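Local structure of scaffolding protein (Clostridium cellulolyticum, 1G43) at residues Tyr46-Ala51 with Ser129-Tyr134. The protein is a cellulosomal scaffoldin module, a family IIIa carbohydrate-binding domain that probably anchors the enzyme complex to cellulose. Residues are numbered along the deposited sequence; the frame is centred on the assembly and turned at random.
Sequences YYTQDA and SNDWSY. With CA (calcium ion), chain B.
With OG1 of Thr48 (chi1 44°) and CG of Asn130 (chi1 57°) each set between its own backbone N and carbonyl carbon, the threonine hydroxyl and the amide oxygen OD1 converge on one calcium ion. Threonine suits its place because its hydroxyl lets one residue bind the calcium through OG1, at 2.4 Å, as well as its backbone O, while OG1 still donates to Asn130 O at 2.6 Å, meeting that carbonyl from above its plane. Asp50 grips the ion with both carboxylate oxygens. Asp131 gives the metal OD1 alone, at 2.5 Å; the same atom accepts a nearly straight bond from Thr48 N (2.9 Å, 170°), and Asp131 OD2 accepts one from a calcium-bound water. Asp127 O completes the site, which in this beta-sandwich joins the loop following strand 41-47 to the end of strand 126-127 and the loop after it. The positive ion probably offsets the repulsion between the two aspartates. Beyond the metal, Ser133, in a type I turn from Asp131 to Tyr134, clasps Tyr46: Ser133 N donates to Tyr46 O at 3.0 Å, and the short serine side chain lets OG accept from Tyr46 N (2.8 Å) and also hydrogen-bond to Lys145 O. Trp132 CE3 packs against Tyr46 CB.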
# COMPACT_ATOMS: atom_id res chain seq x y z
N TYR A 46 1.09 6.47 4.82
CA TYR A 46 0.83 7.71 5.55
C TYR A 46 1.31 9.01 4.89
O TYR A 46 2.42 9.09 4.40
CB TYR A 46 1.41 7.57 6.95
CG TYR A 46 0.71 6.51 7.79
CD1 TYR A 46 0.99 5.14 7.64
CD2 TYR A 46 -0.24 6.87 8.74
CE1 TYR A 46 0.35 4.18 8.42
CE2 TYR A 46 -0.89 5.93 9.52
CZ TYR A 46 -0.59 4.58 9.36
OH TYR A 46 -1.23 3.66 10.17
N TYR A 47 0.47 10.04 4.89
CA TYR A 47 0.83 11.31 4.25
C TYR A 47 0.16 12.52 4.85
O TYR A 47 -0.70 12.40 5.72
CB TYR A 47 0.44 11.27 2.77
CG TYR A 47 -1.05 11.11 2.55
CD1 TYR A 47 -1.68 9.90 2.80
CD2 TYR A 47 -1.84 12.17 2.10
CE1 TYR A 47 -3.04 9.73 2.62
CE2 TYR A 47 -3.23 12.02 1.91
CZ TYR A 47 -3.81 10.78 2.17
OH TYR A 47 -5.14 10.54 1.95
N THR A 48 0.58 13.71 4.38
CA THR A 48 -0.04 14.95 4.81
C THR A 48 -0.87 15.42 3.64
O THR A 48 -0.40 15.58 2.52
CB THR A 48 0.97 16.06 5.25
OG1 THR A 48 2.06 16.15 4.33
CG2 THR A 48 1.49 15.77 6.69
N GLN A 49 -2.15 15.61 3.92
CA GLN A 49 -3.15 16.01 2.95
C GLN A 49 -2.83 17.33 2.20
O GLN A 49 -3.10 17.46 1.01
CB GLN A 49 -4.48 16.12 3.71
CG GLN A 49 -5.69 16.01 2.86
CD GLN A 49 -6.97 15.95 3.67
OE1 GLN A 49 -7.26 16.84 4.48
NE2 GLN A 49 -7.75 14.90 3.46
N ASP A 50 -2.24 18.28 2.90
CA ASP A 50 -1.91 19.61 2.37
C ASP A 50 -3.19 20.42 2.04
O ASP A 50 -3.23 21.61 2.27
CB ASP A 50 -1.01 19.52 1.14
CG ASP A 50 0.19 18.66 1.37
OD1 ASP A 50 0.70 18.62 2.50
OD2 ASP A 50 0.63 18.01 0.41
N ALA A 51 -4.22 19.79 1.50
CA ALA A 51 -5.50 20.46 1.21
C ALA A 51 -6.60 19.40 1.38
O ALA A 51 -6.39 18.22 1.16
CB ALA A 51 -5.53 21.04 -0.22
N SER A 129 7.01 15.97 0.08
CA SER A 129 8.13 16.10 0.98
C SER A 129 7.77 16.10 2.45
O SER A 129 8.65 15.87 3.28
CB SER A 129 9.02 17.32 0.62
OG SER A 129 8.53 18.57 1.10
N ASN A 130 6.52 16.37 2.80
CA ASN A 130 6.13 16.32 4.22
C ASN A 130 5.19 15.14 4.47
O ASN A 130 4.29 15.19 5.31
CB ASN A 130 5.47 17.64 4.66
CG ASN A 130 4.26 17.98 3.83
OD1 ASN A 130 3.92 17.26 2.93
ND2 ASN A 130 3.61 19.10 4.14
N ASP A 131 5.40 14.08 3.70
CA ASP A 131 4.66 12.83 3.82
C ASP A 131 5.53 11.79 4.51
O ASP A 131 6.64 11.45 4.07
CB ASP A 131 4.21 12.31 2.46
CG ASP A 131 3.19 13.20 1.81
OD1 ASP A 131 2.68 14.11 2.48
OD2 ASP A 131 2.89 13.00 0.62
N TRP A 132 5.00 11.29 5.61
CA TRP A 132 5.64 10.30 6.42
C TRP A 132 6.12 9.07 5.65
O TRP A 132 7.23 8.62 5.85
CB TRP A 132 4.67 9.87 7.52
CG TRP A 132 5.34 9.20 8.64
CD1 TRP A 132 5.98 9.80 9.69
CD2 TRP A 132 5.49 7.79 8.83
NE1 TRP A 132 6.51 8.85 10.52
CE2 TRP A 132 6.23 7.61 10.01
CE3 TRP A 132 5.07 6.67 8.11
CZ2 TRP A 132 6.55 6.35 10.49
CZ3 TRP A 132 5.39 5.42 8.59
CH2 TRP A 132 6.13 5.27 9.77
N SER A 133 5.29 8.50 4.78
CA SER A 133 5.73 7.31 4.06
C SER A 133 6.47 7.61 2.77
O SER A 133 6.77 6.71 2.01
CB SER A 133 4.55 6.40 3.72
OG SER A 133 3.87 6.00 4.89
N TYR A 134 6.77 8.88 2.51
CA TYR A 134 7.42 9.21 1.26
C TYR A 134 8.93 9.13 1.18
O TYR A 134 9.67 9.59 2.04
CB TYR A 134 6.99 10.61 0.77
CG TYR A 134 7.70 11.04 -0.53
CD1 TYR A 134 7.36 10.47 -1.76
CD2 TYR A 134 8.76 11.95 -0.51
CE1 TYR A 134 8.07 10.79 -2.94
CE2 TYR A 134 9.48 12.28 -1.69
CZ TYR A 134 9.13 11.69 -2.90
OH TYR A 134 9.83 11.99 -4.02
CA CA B . 1.81 16.38 1.93
O HOH W 1 1.12 14.70 -0.15